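Local coordinates for phosphate-binding protein (Xanthomonas axonopodis pv. citri, PDB 5UB3) that probably serves as the periplasmic ligand-sensing receptor partnered with a diguanylate cyclase, belongs to the phosphonate-type periplasmic substrate-binding family, and is captured here with chloride, at residues Arg91-Leu96 with Ala180-Asp185; Leu21-Asp26 with Leu245-Asp250. All coordinates share one frame; numbering follows the deposited sequence. Where two conformers were deposited one is given.

Interaction 1. Residues Arg91-Leu96 with Ala180-Asp185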
ATOM      1  N   ARG A  91      10.574  -2.491   8.196  1.00 22.10           N
ATOM      2  CA  ARG A  91      10.434  -3.363   7.071  1.00 23.91           C
ATOM      3  C   ARG A  91       9.040  -3.925   6.894  1.00 22.31           C
ATOM      4  O   ARG A  91       8.700  -4.305   5.773  1.00 21.58           O
ATOM      5  CB  ARG A  91      11.322  -4.532   7.296  1.00 26.71           C
ATOM      6  CG  ARG A  91      12.786  -4.188   7.174  1.00 33.64           C
ATOM      7  CD  ARG A  91      13.402  -5.555   7.028  1.00 36.45           C
ATOM      8  NE  ARG A  91      14.811  -5.573   6.964  1.00 43.30           N
ATOM      9  CZ  ARG A  91      15.489  -6.713   7.047  1.00 47.28           C
ATOM     10  NH1 ARG A  91      14.838  -7.885   7.146  1.00 47.18           N
ATOM     11  NH2 ARG A  91      16.815  -6.687   6.977  1.00 52.06           N
ATOM     12  N   ASP A  92       8.311  -4.082   8.016  1.00 20.15           N
ATOM     13  CA  ASP A  92       7.001  -4.754   8.048  1.00 19.63           C
ATOM     14  C   ASP A  92       5.946  -3.798   8.525  1.00 18.43           C
ATOM     15  O   ASP A  92       6.218  -2.754   9.151  1.00 21.33           O
ATOM     16  CB  ASP A  92       7.002  -5.957   9.009  1.00 21.82           C
ATOM     17  CG  ASP A  92       7.705  -7.182   8.459  1.00 22.46           C
ATOM     18  OD1 ASP A  92       8.295  -7.182   7.334  1.00 23.12           O
ATOM     19  OD2 ASP A  92       7.626  -8.236   9.148  1.00 20.52           O
ATOM     20  N   PHE A  93       4.716  -4.150   8.218  1.00 17.62           N
ATOM     21  CA  PHE A  93       3.604  -3.564   8.899  1.00 17.85           C
ATOM     22  C   PHE A  93       2.444  -4.547   9.004  1.00 17.00           C
ATOM     23  O   PHE A  93       2.510  -5.620   8.438  1.00 16.61           O
ATOM     24  CB  PHE A  93       3.270  -2.206   8.285  1.00 19.27           C
ATOM     25  CG  PHE A  93       2.618  -2.241   6.911  1.00 17.33           C
ATOM     26  CD1 PHE A  93       2.556  -3.386   6.113  1.00 16.63           C
ATOM     27  CD2 PHE A  93       2.057  -1.060   6.438  1.00 19.00           C
ATOM     28  CE1 PHE A  93       1.951  -3.366   4.878  1.00 18.00           C
ATOM     29  CE2 PHE A  93       1.436  -1.011   5.184  1.00 18.31           C
ATOM     30  CZ  PHE A  93       1.375  -2.173   4.414  1.00 17.51           C
ATOM     31  N   HIS A  94       1.362  -4.141   9.673  1.00 16.56           N
ATOM     32  CA  HIS A  94       0.179  -4.963   9.779  1.00 16.38           C
ATOM     33  C   HIS A  94      -1.028  -4.097   9.890  1.00 16.67           C
ATOM     34  O   HIS A  94      -0.884  -2.921  10.072  1.00 16.81           O
ATOM     35  CB  HIS A  94       0.210  -5.947  10.948  1.00 18.93           C
ATOM     36  CG  HIS A  94       0.357  -5.318  12.283  1.00 18.24           C
ATOM     37  ND1 HIS A  94       1.574  -4.984  12.812  1.00 19.58           N
ATOM     38  CD2 HIS A  94      -0.570  -4.976  13.203  1.00 20.28           C
ATOM     39  CE1 HIS A  94       1.406  -4.489  14.023  1.00 20.80           C
ATOM     40  NE2 HIS A  94       0.113  -4.454  14.269  1.00 23.93           N
ATOM     41  N   THR A  95      -2.184  -4.729   9.720  1.00 17.73           N
ATOM     42  CA  THR A  95      -3.460  -4.036   9.842  1.00 16.97           C
ATOM     43  C   THR A  95      -3.978  -4.162  11.257  1.00 16.04           C
ATOM     44  O   THR A  95      -3.846  -5.218  11.881  1.00 16.26           O
ATOM     45  CB  THR A  95      -4.431  -4.507   8.776  1.00 16.08           C
ATOM     46  OG1 THR A  95      -3.987  -3.961   7.522  1.00 16.46           O
ATOM     47  CG2 THR A  95      -5.828  -3.978   9.075  1.00 16.97           C
ATOM     48  N   LEU A  96      -4.503  -3.058  11.767  1.00 16.67           N
ATOM     49  CA  LEU A  96      -5.272  -3.091  12.985  1.00 19.03           C
ATOM     50  C   LEU A  96      -6.701  -2.667  12.736  1.00 17.82           C
ATOM     51  O   LEU A  96      -7.006  -1.841  11.850  1.00 18.07           O
ATOM     52  CB  LEU A  96      -4.600  -2.291  14.075  1.00 23.41           C
ATOM     53  CG  LEU A  96      -4.086  -0.889  13.858  1.00 25.69           C
ATOM     54  CD1 LEU A  96      -5.312  -0.015  13.801  1.00 28.65           C
ATOM     55  CD2 LEU A  96      -3.114  -0.399  14.951  1.00 26.24           C
ATOM     56  N   ALA A 180     -10.146   0.164   9.690  1.00 18.03           N
ATOM     57  CA  ALA A 180      -8.916  -0.598   9.461  1.00 17.54           C
ATOM     58  C   ALA A 180      -7.853   0.373   9.002  1.00 18.55           C
ATOM     59  O   ALA A 180      -8.089   1.160   8.136  1.00 18.02           O
ATOM     60  CB  ALA A 180      -9.113  -1.685   8.459  1.00 18.47           C
ATOM     61  N   LEU A 181      -6.696   0.330   9.657  1.00 18.91           N
ATOM     62  CA  LEU A 181      -5.505   1.104   9.239  1.00 19.30           C
ATOM     63  C   LEU A 181      -4.252   0.286   9.544  1.00 18.56           C
ATOM     64  O   LEU A 181      -4.346  -0.672  10.334  1.00 18.02           O
ATOM     65  CB  LEU A 181      -5.427   2.356  10.048  1.00 20.77           C
ATOM     66  CG  LEU A 181      -6.414   3.480   9.807  1.00 22.98           C
ATOM     67  CD1 LEU A 181      -6.141   4.586  10.804  1.00 25.20           C
ATOM     68  CD2 LEU A 181      -6.274   4.047   8.423  1.00 24.77           C
ATOM     69  N   SER A 182      -3.078   0.691   9.007  1.00 18.93           N
ATOM     70  CA  SER A 182      -1.820   0.010   9.374  1.00 18.57           C
ATOM     71  C   SER A 182      -1.442   0.433  10.795  1.00 19.06           C
ATOM     72  O   SER A 182      -1.829   1.489  11.297  1.00 17.90           O
ATOM     73  CB  SER A 182      -0.627   0.389   8.459  1.00 17.52           C
ATOM     74  OG  SER A 182      -0.164   1.662   8.830  1.00 17.46           O
ATOM     75  N   ASN A 183      -0.624  -0.385  11.417  1.00 19.19           N
ATOM     76  CA  ASN A 183      -0.070  -0.058  12.712  1.00 19.77           C
ATOM     77  C   ASN A 183       0.754   1.183  12.659  1.00 20.45           C
ATOM     78  O   ASN A 183       0.819   1.897  13.594  1.00 21.13           O
ATOM     79  CB  ASN A 183       0.754  -1.210  13.222  1.00 19.84           C
ATOM     80  CG  ASN A 183       1.954  -1.492  12.345  1.00 20.15           C
ATOM     81  OD1 ASN A 183       1.879  -1.644  11.119  1.00 16.81           O
ATOM     82  ND2 ASN A 183       3.090  -1.526  12.988  1.00 21.18           N
ATOM     83  N   VAL A 184       1.331   1.484  11.507  1.00 23.05           N
ATOM     84  CA  VAL A 184       2.116   2.715  11.347  1.00 23.48           C
ATOM     85  C   VAL A 184       1.222   3.941  11.255  1.00 23.70           C
ATOM     86  O   VAL A 184       1.471   5.006  11.883  1.00 22.88           O
ATOM     87  CB  VAL A 184       2.980   2.650  10.095  1.00 23.45           C
ATOM     88  CG1 VAL A 184       3.844   3.910   9.984  1.00 24.93           C
ATOM     89  CG2 VAL A 184       3.843   1.414  10.137  1.00 25.27           C
ATOM     90  N   ASP A 185       0.156   3.791  10.482  1.00 23.10           N
ATOM     91  CA  ASP A 185      -0.862   4.808  10.393  1.00 24.05           C
ATOM     92  C   ASP A 185      -1.412   5.208  11.739  1.00 24.56           C
ATOM     93  O   ASP A 185      -1.634   6.381  11.983  1.00 22.85           O
ATOM     94  CB  ASP A 185      -2.053   4.302   9.603  1.00 26.03           C
ATOM     95  CG  ASP A 185      -1.773   4.090   8.161  1.00 25.35           C
ATOM     96  OD1 ASP A 185      -0.861   4.695   7.562  1.00 28.66           O
ATOM     97  OD2 ASP A 185      -2.560   3.325   7.590  1.00 28.64           O
TER
HETATM   98  O   HOH W   1       5.580  -2.439  11.709  1.00 15.36           O

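Interaction 2. Residues Leu21-Asp26 with Leu245-Asp250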
ATOM      1  N   LEU A  21       8.299  11.716  -5.472  1.00 22.25           N
ATOM      2  CA  LEU A  21       8.970  10.933  -6.451  1.00 19.67           C
ATOM      3  C   LEU A  21      10.080  11.661  -7.215  1.00 20.98           C
ATOM      4  O   LEU A  21      11.100  11.051  -7.551  1.00 17.31           O
ATOM      5  CB  LEU A  21       7.920  10.444  -7.447  1.00 19.76           C
ATOM      6  CG  LEU A  21       6.810   9.585  -6.816  1.00 18.98           C
ATOM      7  CD1 LEU A  21       5.782   9.361  -7.910  1.00 20.74           C
ATOM      8  CD2 LEU A  21       7.350   8.257  -6.331  1.00 20.38           C
ATOM      9  N   LYS A  22       9.897  12.950  -7.497  0.50 21.53           N
ATOM     10  CA  LYS A  22      10.818  13.647  -8.406  0.50 23.15           C
ATOM     11  C   LYS A  22      12.225  13.721  -7.866  0.50 23.69           C
ATOM     12  O   LYS A  22      13.179  13.451  -8.604  0.50 24.11           O
ATOM     13  CB  LYS A  22      10.325  15.052  -8.767  0.50 24.56           C
ATOM     14  CG  LYS A  22      11.289  15.816  -9.687  0.50 25.29           C
ATOM     15  CD  LYS A  22      11.447  15.083 -11.017  0.50 24.75           C
ATOM     16  CE  LYS A  22      11.859  15.960 -12.206  0.50 25.02           C
ATOM     17  NZ  LYS A  22      11.790  15.159 -13.467  0.50 23.38           N
ATOM     18  N   PRO A  23      12.386  14.079  -6.578  1.00 23.86           N
ATOM     19  CA  PRO A  23      13.770  14.118  -6.063  1.00 22.63           C
ATOM     20  C   PRO A  23      14.580  12.826  -6.254  1.00 24.81           C
ATOM     21  O   PRO A  23      15.730  12.884  -6.706  1.00 22.12           O
ATOM     22  CB  PRO A  23      13.588  14.432  -4.587  1.00 21.94           C
ATOM     23  CG  PRO A  23      12.285  15.160  -4.515  1.00 23.31           C
ATOM     24  CD  PRO A  23      11.414  14.466  -5.520  1.00 24.81           C
ATOM     25  N   LEU A  24      13.994  11.655  -5.959  1.00 23.26           N
ATOM     26  CA  LEU A  24      14.769  10.415  -6.125  1.00 22.14           C
ATOM     27  C   LEU A  24      14.975  10.086  -7.604  1.00 21.30           C
ATOM     28  O   LEU A  24      16.056   9.578  -7.978  1.00 21.13           O
ATOM     29  CB  LEU A  24      14.118   9.249  -5.380  1.00 22.07           C
ATOM     30  CG  LEU A  24      14.864   7.925  -5.464  1.00 23.15           C
ATOM     31  CD1 LEU A  24      16.241   8.086  -4.813  1.00 24.34           C
ATOM     32  CD2 LEU A  24      14.072   6.772  -4.837  1.00 21.99           C
ATOM     33  N   LEU A  25      13.976  10.385  -8.437  1.00 19.49           N
ATOM     34  CA  LEU A  25      14.102  10.208  -9.888  1.00 20.79           C
ATOM     35  C   LEU A  25      15.247  11.054 -10.394  1.00 21.49           C
ATOM     36  O   LEU A  25      16.052  10.569 -11.148  1.00 20.38           O
ATOM     37  CB  LEU A  25      12.831  10.579 -10.611  1.00 21.09           C
ATOM     38  CG  LEU A  25      12.797  10.362 -12.105  1.00 23.29           C
ATOM     39  CD1 LEU A  25      12.780   8.876 -12.478  1.00 22.26           C
ATOM     40  CD2 LEU A  25      11.632  11.128 -12.712  1.00 25.62           C
ATOM     41  N   ASP A  26      15.344  12.298  -9.929  1.00 21.69           N
ATOM     42  CA  ASP A  26      16.483  13.195 -10.279  1.00 23.27           C
ATOM     43  C   ASP A  26      17.824  12.700  -9.795  1.00 22.87           C
ATOM     44  O   ASP A  26      18.804  12.894 -10.470  1.00 24.81           O
ATOM     45  CB  ASP A  26      16.255  14.612  -9.814  1.00 22.93           C
ATOM     46  CG  ASP A  26      15.123  15.288 -10.581  1.00 25.26           C
ATOM     47  OD1 ASP A  26      14.622  14.707 -11.551  1.00 30.43           O
ATOM     48  OD2 ASP A  26      14.724  16.379 -10.228  1.00 28.44           O
ATOM     49  N   LEU A 245      15.539  10.536  -0.440  1.00 22.68           N
ATOM     50  CA  LEU A 245      14.942   9.347   0.137  1.00 24.31           C
ATOM     51  C   LEU A 245      13.930   9.703   1.216  1.00 24.66           C
ATOM     52  O   LEU A 245      12.921   8.997   1.384  1.00 21.93           O
ATOM     53  CB  LEU A 245      15.998   8.409   0.649  1.00 23.49           C
ATOM     54  CG  LEU A 245      16.692   7.694  -0.492  1.00 23.06           C
ATOM     55  CD1 LEU A 245      17.965   7.017   0.039  1.00 23.87           C
ATOM     56  CD2 LEU A 245      15.740   6.703  -1.157  1.00 24.48           C
ATOM     57  N   LYS A 246      14.163  10.819   1.901  1.00 26.95           N
ATOM     58  CA  LYS A 246      13.233  11.294   2.946  1.00 30.25           C
ATOM     59  C   LYS A 246      11.887  11.599   2.300  1.00 30.54           C
ATOM     60  O   LYS A 246      10.813  11.154   2.764  1.00 25.87           O
ATOM     61  CB  LYS A 246      13.855  12.504   3.688  1.00 34.92           C
ATOM     62  CG  LYS A 246      12.946  13.303   4.639  1.00 42.82           C
ATOM     63  CD  LYS A 246      12.151  12.440   5.623  1.00 48.64           C
ATOM     64  CE  LYS A 246      13.013  11.881   6.763  1.00 56.40           C
ATOM     65  NZ  LYS A 246      13.322  12.866   7.830  1.00 61.25           N
ATOM     66  N   ARG A 247      11.976  12.280   1.163  1.00 28.62           N
ATOM     67  CA  ARG A 247      10.803  12.663   0.377  1.00 29.09           C
ATOM     68  C   ARG A 247      10.073  11.428  -0.222  1.00 25.25           C
ATOM     69  O   ARG A 247       8.849  11.424  -0.437  1.00 19.47           O
ATOM     70  CB  ARG A 247      11.282  13.562  -0.776  1.00 33.90           C
ATOM     71  CG  ARG A 247      11.940  14.906  -0.379  1.00 37.88           C
ATOM     72  CD  ARG A 247      11.015  16.078  -0.083  1.00 42.76           C
ATOM     73  NE  ARG A 247       9.620  15.873  -0.455  1.00 47.82           N
ATOM     74  CZ  ARG A 247       8.621  16.708  -0.152  1.00 53.71           C
ATOM     75  NH1 ARG A 247       7.379  16.405  -0.526  1.00 48.82           N
ATOM     76  NH2 ARG A 247       8.851  17.851   0.490  1.00 53.21           N
ATOM     77  N   PHE A 248      10.868  10.388  -0.505  1.00 21.01           N
ATOM     78  CA  PHE A 248      10.395   9.156  -1.088  1.00 20.27           C
ATOM     79  C   PHE A 248       9.785   8.262   0.008  1.00 19.45           C
ATOM     80  O   PHE A 248      10.276   7.182   0.262  1.00 21.17           O
ATOM     81  CB  PHE A 248      11.568   8.486  -1.819  1.00 21.27           C
ATOM     82  CG  PHE A 248      11.189   7.439  -2.823  1.00 20.44           C
ATOM     83  CD1 PHE A 248      10.557   7.778  -3.982  1.00 21.64           C
ATOM     84  CD2 PHE A 248      11.557   6.124  -2.651  1.00 20.00           C
ATOM     85  CE1 PHE A 248      10.287   6.822  -4.947  1.00 21.30           C
ATOM     86  CE2 PHE A 248      11.299   5.157  -3.609  1.00 17.59           C
ATOM     87  CZ  PHE A 248      10.622   5.502  -4.737  1.00 18.76           C
ATOM     88  N   PHE A 249       8.688   8.712   0.603  1.00 22.64           N
ATOM     89  CA  PHE A 249       7.919   7.955   1.625  1.00 25.25           C
ATOM     90  C   PHE A 249       8.789   7.557   2.789  1.00 24.96           C
ATOM     91  O   PHE A 249       8.597   6.491   3.408  1.00 20.34           O
ATOM     92  CB  PHE A 249       7.321   6.739   0.959  1.00 28.81           C
ATOM     93  CG  PHE A 249       6.772   7.056  -0.391  1.00 33.60           C
ATOM     94  CD1 PHE A 249       5.729   7.961  -0.503  1.00 37.48           C
ATOM     95  CD2 PHE A 249       7.367   6.563  -1.550  1.00 33.77           C
ATOM     96  CE1 PHE A 249       5.246   8.333  -1.748  1.00 41.37           C
ATOM     97  CE2 PHE A 249       6.873   6.900  -2.796  1.00 37.54           C
ATOM     98  CZ  PHE A 249       5.800   7.783  -2.900  1.00 40.12           C
ATOM     99  N   ASP A 250       9.758   8.423   3.056  1.00 21.05           N
ATOM    100  CA  ASP A 250      10.743   8.232   4.125  1.00 22.16           C
ATOM    101  C   ASP A 250      11.417   6.912   3.982  1.00 20.59           C
ATOM    102  O   ASP A 250      11.449   6.101   4.891  1.00 22.19           O
ATOM    103  CB  ASP A 250      10.092   8.412   5.482  1.00 22.94           C
ATOM    104  CG  ASP A 250      11.112   8.501   6.617  1.00 24.62           C
ATOM    105  OD1 ASP A 250      12.256   8.898   6.436  1.00 25.27           O
ATOM    106  OD2 ASP A 250      10.762   8.114   7.704  1.00 28.35           O
TER

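Interaction 1. Residues Arg91-Leu96 with Ala180-Asp185
This is a short antiparallel strand pairing between strands 92-100 and 178-182, and it runs on into the short helix 183-186. It lies in the buried interior. T95 and S182 form the non-hydrogen-bonded pair, with CA atoms 4.4 Å apart. L96 and L181 form the hydrogen-bonded pair: L96 N gives to L181 O at 2.8 Å, and L181 N returns a bond to L96 O.

N183 carries the pairing past the end of its strand. Its backbone N donates to H94 O at 2.9 Å. Its side chain folds back, CG lying between the backbone N and the carbonyl carbon (chi1 64°), and OD1 accepts from H94 N at 2.9 Å. That N-H points at OD1 from above the amide plane. N183 CB sits over one face of the H94 ring, 3.6 Å from its centroid, in a CH-pi contact. The amide stacks on the ring, the planes 19° apart. H94 NE2 is hydrogen-bonded to R205 NH1. A water links N183 ND2 to D92 O. F93 CD2 touches S182 CB at 3.7 Å.

S182 and D185 close the helix start: D185 N donates to S182 OG at 2.7 Å, and S182 N donates to D185 OD2. This reciprocal pair is a capping box at a strand-to-helix junction.

Interaction 2. Residues Leu21-Asp26 with Leu245-Asp250
Helix 14-28 meets the C-terminal end of helix 242-247 and the turn after it, with L21 and F248 closest at 5.8 Å between CA atoms. P23 faces R247 and L24 faces L245 at somewhat longer CA spacing. The first helix is kinked at P23 and L24, where the backbone N has no bond to the preceding turn; proline N carries no hydrogen. The second helix ends at R247, and F248, the next residue, is the centre of an inverse gamma turn.

No hydrogen bond joins the two segments; the contact is apolar. L24 buries the most surface in it. Its CG is anti to the backbone N (chi1 -179°), and CD2 stands over the centre of the F248 ring. L24 CD2 is 3.3 Å from the F248 ring centroid and only 10° off the ring normal, a close CH-pi contact. The other methyl, L24 CD1, meets L245 CD2 at 3.9 Å.

L21 works through one methyl. Its CA-CB bond points away from the other segment, yet CD2 reaches back and touches two rings. L21 CD2 touches F248 CE1 at 3.5 Å. L21 CD2 also meets F249 CZ at 3.8 Å. F249 CE2 lies near the rim of the F248 ring, on the side opposite L24 CD2.

At the margin, the P23 ring rests against the aliphatic start of R247, P23 CG to R247 CG at 4.2 Å. The R247 guanidinium makes a long, weak ion pair with E19.

The helices pack on strands 4-8, 39-42 and 62-66, plain packing consistent with an alpha/beta lobe of a periplasmic binding protein. F248 packs on L7, W62 and S64. L24 also touches W62, while L21 reaches L7 and I42.

Overall arrangement
The two contacts lie apart, their centres 22 Å from each other and their nearest atoms about 8 Å, and they share no helix or strand. Interaction 1 is buried and nearer the centre of the chain. Interaction 2 is farther out and only partly buried, with an exposed arginine at its margin. Their chemistry differs accordingly. Interaction 1 joins strands, so backbone bonds and an asparagine amide carry it, and a capping box orders the second segment. Interaction 2 packs one helix against another helix's end through leucine methyls and aromatic rings. Strand 209-217 connects the two surroundings: it pairs with strand 92-100 and with strand 62-66, on which interaction 2 rests.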